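Local coordinates for protein putative phosphomannomutase (Thermus thermophilus, PDB 1TUO) that probably shifts a phosphoryl group between two positions of a sugar, as a magnesium-dependent member of the phosphohexose mutase family, at residues A[111-116]-A[215-220]; A[165-170]-A[339-344]. All blocks are in the same frame, centred on the assembly; numbering follows the deposited sequence.

Contact 1 (A[111-116]-A[215-220]); sequences NPPQYL and PLFHGV
Pro113 makes most of this contact from its side: its ring reaches across to the loop of Pro215, Leu216 and Phe217, with CA of Pro113 and CA of Leu216 5.4 Å apart. From the base outward, CB of Pro113 rests in van der Waals contact against the carbonyl O of Pro215 (3.5 Å) and also touches CD2 of Leu216. The leucine starts by pointing away; CG stands beside its backbone N (chi1 -70°), and CD2 is the branch that comes back to the proline. At the tip of the ring, CG of Pro113 lies 3.9 Å from CD1 of Phe217 and, without hydrogen bonding, 4.0 Å from O of Leu216. It meets the phenyl ring in plane, at the edge, without stacking. Phe217, which is buried, also packs on Thr57 and Pro222, whereas the rest of the contact lies near the surface. No direct hydrogen bond joins the segments. Instead a water donates to O of Pro113 at 2.9 Å and to O of Pro215 at 2.8 Å. Pro113 is presented by a type I beta turn closed by N of Tyr115 on O of Pro112, while Arg58 bonds the carbonyls of Asn111, Pro112 and Tyr115. The turn continues the TASHNP signature, which in relatives carries the phosphorylated serine; the contact is thus a domain I–domain II interface beside the probable phosphoserine loop.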
loop_
_atom_site.group_PDB
_atom_site.type_symbol
_atom_site.label_atom_id
_atom_site.label_comp_id
_atom_site.label_asym_id
_atom_site.label_seq_id
_atom_site.Cartn_x
_atom_site.Cartn_y
_atom_site.Cartn_z
ATOM N N ASN A 111 -3.152 -2.309 9.959
ATOM C CA ASN A 111 -3.325 -3.126 11.155
ATOM C C ASN A 111 -4.375 -2.628 12.138
ATOM O O ASN A 111 -4.820 -1.486 12.071
ATOM C CB ASN A 111 -1.986 -3.272 11.871
ATOM C CG ASN A 111 -1.020 -4.141 11.104
ATOM O OD1 ASN A 111 -1.338 -5.280 10.755
ATOM N ND2 ASN A 111 0.168 -3.617 10.837
ATOM N N PRO A 112 -4.796 -3.501 13.071
ATOM C CA PRO A 112 -5.799 -3.119 14.064
ATOM C C PRO A 112 -5.368 -1.849 14.802
ATOM O O PRO A 112 -4.175 -1.561 14.919
ATOM C CB PRO A 112 -5.863 -4.347 14.968
ATOM C CG PRO A 112 -5.632 -5.473 13.992
ATOM C CD PRO A 112 -4.469 -4.934 13.171
ATOM N N PRO A 113 -6.338 -1.092 15.334
ATOM C CA PRO A 113 -6.151 0.166 16.065
ATOM C C PRO A 113 -5.091 0.219 17.166
ATOM O O PRO A 113 -4.450 1.254 17.359
ATOM C CB PRO A 113 -7.544 0.446 16.628
ATOM C CG PRO A 113 -8.446 -0.177 15.647
ATOM C CD PRO A 113 -7.763 -1.474 15.321
ATOM N N GLN A 114 -4.920 -0.877 17.896
ATOM C CA GLN A 114 -3.965 -0.893 18.998
ATOM C C GLN A 114 -2.499 -0.862 18.580
ATOM O O GLN A 114 -1.628 -0.662 19.422
ATOM C CB GLN A 114 -4.195 -2.114 19.905
ATOM C CG GLN A 114 -3.972 -3.453 19.226
ATOM C CD GLN A 114 -5.226 -3.991 18.569
ATOM O OE1 GLN A 114 -6.046 -3.230 18.056
ATOM N NE2 GLN A 114 -5.377 -5.313 18.576
ATOM N N TYR A 115 -2.225 -1.045 17.290
ATOM C CA TYR A 115 -0.845 -1.043 16.814
ATOM C C TYR A 115 -0.353 0.286 16.274
ATOM O O TYR A 115 -1.118 1.083 15.744
ATOM C CB TYR A 115 -0.644 -2.067 15.694
ATOM C CG TYR A 115 -0.834 -3.497 16.113
ATOM C CD1 TYR A 115 -2.084 -4.107 16.025
ATOM C CD2 TYR A 115 0.238 -4.244 16.601
ATOM C CE1 TYR A 115 -2.260 -5.433 16.411
ATOM C CE2 TYR A 115 0.073 -5.567 16.991
ATOM C CZ TYR A 115 -1.176 -6.154 16.892
ATOM O OH TYR A 115 -1.340 -7.465 17.276
ATOM N N LEU A 116 0.948 0.501 16.415
ATOM C CA LEU A 116 1.594 1.685 15.877
ATOM C C LEU A 116 3.006 1.216 15.536
ATOM O O LEU A 116 3.425 0.125 15.932
ATOM C CB LEU A 116 1.599 2.831 16.896
ATOM C CG LEU A 116 1.814 4.268 16.383
ATOM C CD1 LEU A 116 1.345 4.430 14.940
ATOM C CD2 LEU A 116 1.068 5.240 17.292
ATOM N N PRO A 215 -9.206 7.213 15.690
ATOM C CA PRO A 215 -8.199 6.228 16.099
ATOM C C PRO A 215 -8.686 4.785 16.159
ATOM O O PRO A 215 -7.875 3.860 16.202
ATOM C CB PRO A 215 -7.719 6.755 17.456
ATOM C CG PRO A 215 -8.891 7.518 17.965
ATOM C CD PRO A 215 -9.392 8.236 16.734
ATOM N N LEU A 216 -10.002 4.587 16.168
ATOM C CA LEU A 216 -10.551 3.239 16.184
ATOM C C LEU A 216 -11.125 2.920 14.803
ATOM O O LEU A 216 -11.748 1.878 14.596
ATOM C CB LEU A 216 -11.637 3.103 17.254
ATOM C CG LEU A 216 -11.141 3.147 18.706
ATOM C CD1 LEU A 216 -12.325 2.988 19.648
ATOM C CD2 LEU A 216 -10.126 2.039 18.948
ATOM N N PHE A 217 -10.893 3.837 13.868
ATOM C CA PHE A 217 -11.324 3.710 12.476
ATOM C C PHE A 217 -12.805 3.319 12.347
ATOM O O PHE A 217 -13.183 2.443 11.584
ATOM C CB PHE A 217 -10.446 2.665 11.784
ATOM C CG PHE A 217 -8.994 3.059 11.862
ATOM C CD1 PHE A 217 -8.203 2.572 12.893
ATOM C CD2 PHE A 217 -8.458 3.917 10.912
ATOM C CE1 PHE A 217 -6.869 2.949 12.979
ATOM C CE2 PHE A 217 -7.117 4.289 11.004
ATOM C CZ PHE A 217 -6.318 3.807 12.033
ATOM N N HIS A 218 -13.645 3.991 13.155
ATOM C CA HIS A 218 -15.097 3.763 13.085
ATOM C C HIS A 218 -15.521 2.305 13.333
ATOM O O HIS A 218 -16.543 1.842 12.835
ATOM C CB HIS A 218 -15.615 4.228 11.718
ATOM C CG HIS A 218 -15.343 5.699 11.524
ATOM N ND1 HIS A 218 -16.095 6.682 12.082
ATOM C CD2 HIS A 218 -14.327 6.291 10.768
ATOM C CE1 HIS A 218 -15.531 7.840 11.680
ATOM N NE2 HIS A 218 -14.471 7.635 10.893
ATOM N N GLY A 219 -14.695 1.557 14.096
ATOM C CA GLY A 219 -15.141 0.238 14.566
ATOM C C GLY A 219 -14.661 -0.916 13.670
ATOM O O GLY A 219 -14.992 -2.079 13.858
ATOM N N VAL A 220 -13.838 -0.661 12.659
ATOM C CA VAL A 220 -13.327 -1.749 11.828
ATOM C C VAL A 220 -11.815 -1.613 11.745
ATOM O O VAL A 220 -11.248 -0.658 12.275
ATOM C CB VAL A 220 -13.886 -1.684 10.382
ATOM C CG1 VAL A 220 -15.395 -1.803 10.397
ATOM C CG2 VAL A 220 -13.471 -0.373 9.718
HETATM O O HOH W 1 -5.195 4.038 16.832
#

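Contact 2 (A[165-170]-A[339-344]); sequences KAHLDL and YPEHLP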
loop_
_atom_site.group_PDB
_atom_site.type_symbol
_atom_site.label_atom_id
_atom_site.label_comp_id
_atom_site.label_asym_id
_atom_site.label_seq_id
_atom_site.Cartn_x
_atom_site.Cartn_y
_atom_site.Cartn_z
ATOM N N LYS A 165 -0.544 15.511 -10.342
ATOM C CA LYS A 165 -1.020 16.054 -11.609
ATOM C C LYS A 165 -0.127 15.645 -12.776
ATOM O O LYS A 165 -0.610 15.318 -13.859
ATOM C CB LYS A 165 -1.084 17.585 -11.518
ATOM C CG LYS A 165 -1.564 18.271 -12.784
ATOM C CD LYS A 165 -1.523 19.795 -12.653
ATOM C CE LYS A 165 -0.100 20.314 -12.521
ATOM N NZ LYS A 165 -0.046 21.806 -12.492
ATOM N N ALA A 166 1.179 15.648 -12.540
ATOM C CA ALA A 166 2.152 15.303 -13.569
ATOM C C ALA A 166 2.075 13.866 -14.077
ATOM O O ALA A 166 2.705 13.529 -15.080
ATOM C CB ALA A 166 3.558 15.590 -13.052
ATOM N N HIS A 167 1.308 13.018 -13.396
ATOM C CA HIS A 167 1.200 11.617 -13.801
ATOM C C HIS A 167 -0.214 11.206 -14.179
ATOM O O HIS A 167 -0.516 10.014 -14.281
ATOM C CB HIS A 167 1.702 10.718 -12.670
ATOM C CG HIS A 167 3.075 11.069 -12.197
ATOM N ND1 HIS A 167 4.181 11.007 -13.018
ATOM C CD2 HIS A 167 3.518 11.522 -11.001
ATOM C CE1 HIS A 167 5.246 11.407 -12.348
ATOM N NE2 HIS A 167 4.871 11.725 -11.121
ATOM N N LEU A 168 -1.073 12.194 -14.399
ATOM C CA LEU A 168 -2.460 11.931 -14.748
ATOM C C LEU A 168 -2.893 12.674 -16.005
ATOM O O LEU A 168 -2.387 13.757 -16.305
ATOM C CB LEU A 168 -3.362 12.332 -13.578
ATOM C CG LEU A 168 -3.227 11.467 -12.322
ATOM C CD1 LEU A 168 -3.733 12.223 -11.108
ATOM C CD2 LEU A 168 -4.005 10.172 -12.520
ATOM N N ASP A 169 -3.820 12.076 -16.747
ATOM C CA ASP A 169 -4.341 12.699 -17.957
ATOM C C ASP A 169 -5.556 13.494 -17.490
ATOM O O ASP A 169 -6.663 12.965 -17.413
ATOM C CB ASP A 169 -4.763 11.635 -18.967
ATOM C CG ASP A 169 -5.085 12.219 -20.329
ATOM O OD1 ASP A 169 -5.752 13.274 -20.379
ATOM O OD2 ASP A 169 -4.681 11.617 -21.349
ATOM N N LEU A 170 -5.345 14.765 -17.160
ATOM C CA LEU A 170 -6.429 15.598 -16.670
ATOM C C LEU A 170 -7.554 15.760 -17.684
ATOM O O LEU A 170 -8.726 15.801 -17.314
ATOM C CB LEU A 170 -5.885 16.968 -16.242
ATOM C CG LEU A 170 -4.818 16.913 -15.140
ATOM C CD1 LEU A 170 -4.409 18.327 -14.753
ATOM C CD2 LEU A 170 -5.357 16.171 -13.920
ATOM N N TYR A 339 4.059 3.256 -8.750
ATOM C CA TYR A 339 4.238 3.772 -10.102
ATOM C C TYR A 339 5.622 4.415 -10.145
ATOM O O TYR A 339 5.833 5.505 -9.613
ATOM C CB TYR A 339 3.127 4.786 -10.380
ATOM C CG TYR A 339 1.766 4.206 -10.055
ATOM C CD1 TYR A 339 1.119 3.337 -10.942
ATOM C CD2 TYR A 339 1.167 4.449 -8.820
ATOM C CE1 TYR A 339 -0.090 2.722 -10.596
ATOM C CE2 TYR A 339 -0.030 3.841 -8.467
ATOM C CZ TYR A 339 -0.655 2.980 -9.354
ATOM O OH TYR A 339 -1.836 2.374 -8.982
ATOM N N PRO A 340 6.585 3.731 -10.780
ATOM C CA PRO A 340 7.980 4.163 -10.920
ATOM C C PRO A 340 8.265 5.628 -11.255
ATOM O O PRO A 340 9.119 6.251 -10.621
ATOM C CB PRO A 340 8.548 3.188 -11.962
ATOM C CG PRO A 340 7.335 2.710 -12.710
ATOM C CD PRO A 340 6.319 2.551 -11.623
ATOM N N GLU A 341 7.562 6.186 -12.235
ATOM C CA GLU A 341 7.801 7.575 -12.611
ATOM C C GLU A 341 7.321 8.574 -11.560
ATOM O O GLU A 341 7.579 9.773 -11.671
ATOM C CB GLU A 341 7.161 7.872 -13.974
ATOM C CG GLU A 341 5.955 7.008 -14.323
ATOM C CD GLU A 341 4.597 7.037 -13.659
ATOM O OE1 GLU A 341 4.444 8.220 -13.389
ATOM O OE2 GLU A 341 3.700 6.203 -13.557
ATOM N N HIS A 342 6.646 8.063 -10.533
ATOM C CA HIS A 342 6.113 8.874 -9.439
ATOM C C HIS A 342 7.017 8.763 -8.204
ATOM O O HIS A 342 7.789 9.672 -7.899
ATOM C CB HIS A 342 4.687 8.396 -9.121
ATOM C CG HIS A 342 4.076 9.012 -7.897
ATOM N ND1 HIS A 342 4.006 10.373 -7.696
ATOM C CD2 HIS A 342 3.458 8.443 -6.833
ATOM C CE1 HIS A 342 3.374 10.618 -6.562
ATOM N NE2 HIS A 342 3.029 9.462 -6.018
ATOM N N LEU A 343 6.906 7.642 -7.501
ATOM C CA LEU A 343 7.694 7.381 -6.298
ATOM C C LEU A 343 7.863 5.871 -6.168
ATOM O O LEU A 343 6.975 5.113 -6.556
ATOM C CB LEU A 343 6.965 7.874 -5.040
ATOM C CG LEU A 343 6.846 9.351 -4.654
ATOM C CD1 LEU A 343 5.876 9.470 -3.485
ATOM C CD2 LEU A 343 8.204 9.913 -4.275
ATOM N N PRO A 344 9.013 5.419 -5.644
ATOM C CA PRO A 344 9.253 3.984 -5.467
ATOM C C PRO A 344 8.573 3.641 -4.153
ATOM O O PRO A 344 9.218 3.209 -3.193
ATOM C CB PRO A 344 10.771 3.903 -5.378
ATOM C CG PRO A 344 11.122 5.187 -4.679
ATOM C CD PRO A 344 10.240 6.196 -5.385
#
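His167 and His342 come nearest in the backbone, their CA atoms 7.1 Å apart, where a type I turn from Lys165 to Leu168 faces a loop in which O of Tyr339 accepts hydrogen bonds from N of both His342 and Leu343. His167, with CG beside its backbone N (chi1 -54°), lays its imidazole against the backbone of Glu341 and His342, and CB of His342 sits over one ring face, a CH-pi contact 4.1 Å from the centroid. The two imidazoles meet obliquely, planes at 72°, with CD2 of His167 3.5 Å from ND1 of His342. ND1 of His167 also comes within 2.8 Å of OE1 of Glu341, but the angle is too poor for a hydrogen bond, as it is for NE2 near O of Glu341; OE2 of Glu341 instead pairs with Arg278 in a salt bridge, and NE2 of His342 bonds Asp347. With an alanine here the loop would probably lose its cover over CB of His342 and its close neighbour at the Glu341 carboxylate. The arrangement is a loop-to-loop interface between domains II and III of the phosphohexomutase fold, the second loop following the strand that leaves the GEESG motif, which in relatives binds the sugar.

In the fold
Contact 1 joins the first and second domains, contact 2 the second and third, so domain II is common to both. Along the chain the segments alternate. The two centres are 30 Å apart on opposite sides of the chain's centre, at 17 and 16 Å from it, and the nearest atoms stay about 18 Å apart without touching. In this family the active site lies in the cleft that the four domains enclose; contact 1 is the one that adjoins the probable phosphoserine loop, whereas 339-344 comes shortly after the probable sugar-binding motif. The first domain is met at contact 2 as well, where Leu343 and Pro344 pack on helix 88-97.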